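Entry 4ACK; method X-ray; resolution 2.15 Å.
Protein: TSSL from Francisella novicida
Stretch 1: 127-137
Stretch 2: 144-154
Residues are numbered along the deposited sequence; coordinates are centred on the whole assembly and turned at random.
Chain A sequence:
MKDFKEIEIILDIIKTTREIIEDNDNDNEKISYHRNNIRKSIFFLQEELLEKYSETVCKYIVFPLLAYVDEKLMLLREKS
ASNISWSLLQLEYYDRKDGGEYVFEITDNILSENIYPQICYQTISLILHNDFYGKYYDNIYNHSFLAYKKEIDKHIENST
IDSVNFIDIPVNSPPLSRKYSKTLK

Stretch 1 127-137: ILHNDFYGKYY
Stretch 2 144-154: SFLAYKKEIDK

What forms the apolar centre? Phe145 (chi1 t, chi2 52°) and Tyr136 (chi1 m, chi2 -71°) each point their CA-to-CB bond toward the other stretch, and each lays its CB over the other's ring. Phe145 CB lies 3.6 Å from the centroid of the Tyr136 ring, and Tyr136 CB 4.2 Å from that of the Phe145 ring. The planes meet obliquely at 31°, centroids 5.0 Å apart, with Tyr136 CD2 3.3 Å from Phe145 CD1.

What closes around Phe145? Leu128 (m, t) brings CD2 to 4.0 Å from Phe145 CE1, and its CD1 to 3.9 Å from Lys149 CG, so the aliphatic part of a lysine (chi1 m) extends the apolar surface. Tyr133 (m) places CD1 3.7 Å from Phe145 CZ, while Phe132 O meets the ring edge 3.5 Å from that same CZ.

How does the backbone set this register? Stretch 2 enters already helical at Ser144 and stays so through Asp153, which brings Phe145, Tyr148 and Lys149 round at helical spacing. Stretch 1 leaves its helix at Asn130; Phe132 N bonds to Ile127 O (3.0 Å), and Asp131 and Gly134 take positive phi (66° and 49°), the latter favouring glycine. A 3-10 segment follows, with Tyr136 N bonded to Tyr133 O (2.9 Å). The CA atoms of Leu128 and Lys149, and of Tyr136 and Phe145, are each 6.8 Å apart, so the stretches run in opposite directions.

What lies at the polar edge? Tyr136 OH reaches the edge of the Tyr148 ring, 3.2 Å from CE2 of Tyr148 (chi1 m), and lies 3.7 Å from Ser144 CB. At the other end, exposed His129 (m) and Asp153 (m) approach each other, but no hydrogen bond crosses the interface, which buries 502 Å² summed over both sides and is held mainly by apolar and aromatic packing.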

# COMPACT_ATOMS: atom_id res chain seq x y z
N ILE A 127 3.24 5.56 0.84
CA ILE A 127 3.47 4.40 1.70
C ILE A 127 4.86 4.48 2.34
O ILE A 127 4.97 4.16 3.53
CB ILE A 127 3.15 3.05 1.07
CG1 ILE A 127 4.12 2.71 -0.05
CG2 ILE A 127 1.71 3.04 0.53
CD1 ILE A 127 4.21 1.19 -0.40
N LEU A 128 5.86 5.02 1.64
CA LEU A 128 7.21 5.14 2.18
C LEU A 128 7.33 6.26 3.27
O LEU A 128 8.16 6.14 4.19
CB LEU A 128 8.27 5.35 1.05
CG LEU A 128 8.54 4.15 0.08
CD1 LEU A 128 9.54 4.52 -1.07
CD2 LEU A 128 9.07 2.93 0.81
N HIS A 129 6.56 7.34 3.12
CA HIS A 129 6.49 8.37 4.14
C HIS A 129 5.69 7.94 5.30
O HIS A 129 5.86 8.49 6.36
CB HIS A 129 6.00 9.73 3.60
CG HIS A 129 7.12 10.54 3.03
ND1 HIS A 129 7.44 10.52 1.68
CD2 HIS A 129 8.05 11.32 3.62
CE1 HIS A 129 8.49 11.29 1.47
NE2 HIS A 129 8.89 11.78 2.64
N ASN A 130 4.79 6.97 5.10
CA ASN A 130 4.17 6.23 6.21
C ASN A 130 4.86 4.93 6.72
O ASN A 130 4.20 4.04 7.29
CB ASN A 130 2.69 6.02 5.91
CG ASN A 130 1.94 7.36 5.98
OD1 ASN A 130 1.51 7.75 7.07
ND2 ASN A 130 1.94 8.14 4.87
N ASP A 131 6.19 4.85 6.53
CA ASP A 131 7.05 3.80 7.12
C ASP A 131 6.79 2.39 6.62
O ASP A 131 6.89 1.43 7.41
CB ASP A 131 7.03 3.87 8.65
CG ASP A 131 7.52 5.23 9.13
OD1 ASP A 131 8.34 5.84 8.43
OD2 ASP A 131 7.06 5.70 10.16
N PHE A 132 6.41 2.27 5.35
CA PHE A 132 6.53 0.98 4.69
C PHE A 132 8.02 0.59 4.61
O PHE A 132 8.87 1.36 4.14
CB PHE A 132 5.92 0.97 3.29
CG PHE A 132 5.92 -0.39 2.64
CD1 PHE A 132 5.03 -1.39 3.05
CD2 PHE A 132 6.86 -0.69 1.66
CE1 PHE A 132 5.02 -2.65 2.43
CE2 PHE A 132 6.91 -1.96 1.07
CZ PHE A 132 5.96 -2.93 1.42
N TYR A 133 8.31 -0.61 5.09
CA TYR A 133 9.68 -1.16 5.15
C TYR A 133 9.86 -2.38 4.22
O TYR A 133 10.91 -2.55 3.62
CB TYR A 133 10.03 -1.60 6.57
CG TYR A 133 10.01 -0.47 7.56
CD1 TYR A 133 10.47 0.80 7.22
CD2 TYR A 133 9.50 -0.66 8.84
CE1 TYR A 133 10.44 1.85 8.16
CE2 TYR A 133 9.49 0.39 9.77
CZ TYR A 133 9.97 1.63 9.41
OH TYR A 133 9.93 2.67 10.31
N GLY A 134 8.81 -3.17 4.10
CA GLY A 134 8.80 -4.39 3.34
C GLY A 134 10.01 -5.21 3.71
O GLY A 134 10.24 -5.45 4.89
N LYS A 135 10.82 -5.58 2.72
CA LYS A 135 11.93 -6.57 2.90
C LYS A 135 13.00 -5.93 3.73
O LYS A 135 13.91 -6.59 4.26
CB LYS A 135 12.49 -7.03 1.52
CG LYS A 135 13.14 -5.89 0.73
CD LYS A 135 13.21 -6.31 -0.73
CE LYS A 135 14.54 -5.94 -1.36
NZ LYS A 135 14.47 -5.94 -2.90
N TYR A 136 12.90 -4.61 3.90
CA TYR A 136 13.94 -3.94 4.66
C TYR A 136 13.64 -3.87 6.17
O TYR A 136 14.35 -3.21 6.84
CB TYR A 136 14.21 -2.54 4.10
CG TYR A 136 14.69 -2.57 2.68
CD1 TYR A 136 15.98 -3.04 2.35
CD2 TYR A 136 13.82 -2.20 1.64
CE1 TYR A 136 16.38 -3.11 0.99
CE2 TYR A 136 14.23 -2.21 0.30
CZ TYR A 136 15.50 -2.64 -0.02
OH TYR A 136 15.87 -2.67 -1.37
N TYR A 137 12.57 -4.50 6.65
CA TYR A 137 12.13 -4.41 8.05
C TYR A 137 13.27 -4.57 9.07
O TYR A 137 13.29 -3.88 10.08
CB TYR A 137 11.01 -5.44 8.34
CG TYR A 137 11.45 -6.91 8.22
CD1 TYR A 137 11.62 -7.52 6.96
CD2 TYR A 137 11.70 -7.70 9.39
CE1 TYR A 137 12.06 -8.85 6.84
CE2 TYR A 137 12.13 -9.07 9.28
CZ TYR A 137 12.32 -9.61 8.00
OH TYR A 137 12.73 -10.91 7.85
N SER A 144 20.17 0.71 -0.36
CA SER A 144 19.15 0.61 -1.41
C SER A 144 17.79 1.12 -0.93
O SER A 144 17.10 1.79 -1.68
CB SER A 144 19.05 -0.79 -1.96
OG SER A 144 20.28 -1.10 -2.61
N PHE A 145 17.42 0.86 0.33
CA PHE A 145 16.14 1.27 0.83
C PHE A 145 16.11 2.79 0.80
O PHE A 145 15.15 3.40 0.30
CB PHE A 145 15.91 0.71 2.25
CG PHE A 145 14.67 1.16 2.90
CD1 PHE A 145 13.42 1.05 2.26
CD2 PHE A 145 14.72 1.72 4.18
CE1 PHE A 145 12.23 1.46 2.87
CE2 PHE A 145 13.51 2.16 4.83
CZ PHE A 145 12.26 2.01 4.16
N LEU A 146 17.17 3.41 1.32
CA LEU A 146 17.21 4.86 1.33
C LEU A 146 17.24 5.45 -0.08
O LEU A 146 16.65 6.51 -0.31
CB LEU A 146 18.42 5.38 2.10
CG LEU A 146 18.57 4.85 3.52
CD1 LEU A 146 19.85 5.41 4.04
CD2 LEU A 146 17.38 5.22 4.38
N ALA A 147 17.86 4.76 -1.01
CA ALA A 147 17.89 5.24 -2.38
C ALA A 147 16.51 5.24 -3.02
O ALA A 147 16.20 6.14 -3.79
CB ALA A 147 18.90 4.45 -3.22
N TYR A 148 15.70 4.20 -2.76
CA TYR A 148 14.35 4.11 -3.30
C TYR A 148 13.53 5.31 -2.87
O TYR A 148 12.78 5.87 -3.65
CB TYR A 148 13.63 2.90 -2.76
CG TYR A 148 13.92 1.66 -3.49
CD1 TYR A 148 13.68 1.58 -4.87
CD2 TYR A 148 14.44 0.54 -2.82
CE1 TYR A 148 13.93 0.44 -5.55
CE2 TYR A 148 14.71 -0.64 -3.50
CZ TYR A 148 14.45 -0.68 -4.85
OH TYR A 148 14.72 -1.82 -5.53
N LYS A 149 13.63 5.65 -1.60
CA LYS A 149 12.99 6.84 -1.05
C LYS A 149 13.43 8.11 -1.75
O LYS A 149 12.61 8.85 -2.25
CB LYS A 149 13.26 6.91 0.47
CG LYS A 149 12.34 5.93 1.19
CD LYS A 149 12.88 5.32 2.43
CE LYS A 149 13.25 6.32 3.38
NZ LYS A 149 13.87 5.74 4.60
N LYS A 150 14.73 8.33 -1.84
CA LYS A 150 15.30 9.53 -2.46
C LYS A 150 14.83 9.58 -3.93
O LYS A 150 14.33 10.60 -4.42
CB LYS A 150 16.84 9.50 -2.34
CG LYS A 150 17.58 10.82 -2.75
CD LYS A 150 19.08 10.68 -2.56
CE LYS A 150 19.83 11.88 -3.13
NZ LYS A 150 21.30 11.70 -3.02
N GLU A 151 14.93 8.45 -4.62
CA GLU A 151 14.67 8.45 -6.06
C GLU A 151 13.21 8.71 -6.38
O GLU A 151 12.90 9.46 -7.30
CB GLU A 151 15.20 7.17 -6.71
CG GLU A 151 16.71 7.11 -6.67
CD GLU A 151 17.35 8.31 -7.37
OE1 GLU A 151 17.12 8.46 -8.58
OE2 GLU A 151 18.07 9.13 -6.72
N ILE A 152 12.33 8.12 -5.59
CA ILE A 152 10.91 8.29 -5.75
C ILE A 152 10.48 9.75 -5.48
O ILE A 152 9.64 10.27 -6.17
CB ILE A 152 10.08 7.32 -4.87
CG1 ILE A 152 10.01 5.93 -5.52
CG2 ILE A 152 8.70 7.88 -4.64
CD1 ILE A 152 9.05 5.79 -6.71
N ASP A 153 11.06 10.38 -4.47
CA ASP A 153 10.62 11.72 -4.15
C ASP A 153 11.12 12.71 -5.20
O ASP A 153 10.49 13.75 -5.41
CB ASP A 153 10.96 12.09 -2.71
CG ASP A 153 9.97 11.45 -1.72
OD1 ASP A 153 8.93 10.85 -2.16
OD2 ASP A 153 10.21 11.54 -0.50
N LYS A 154 12.19 12.34 -5.89
CA LYS A 154 12.75 13.12 -6.95
C LYS A 154 11.81 13.18 -8.14
O LYS A 154 12.16 13.81 -9.13
CB LYS A 154 14.09 12.51 -7.38
CG LYS A 154 15.30 13.48 -7.48
CD LYS A 154 16.67 12.75 -7.28
CE LYS A 154 17.15 11.90 -8.51
NZ LYS A 154 18.26 12.54 -9.34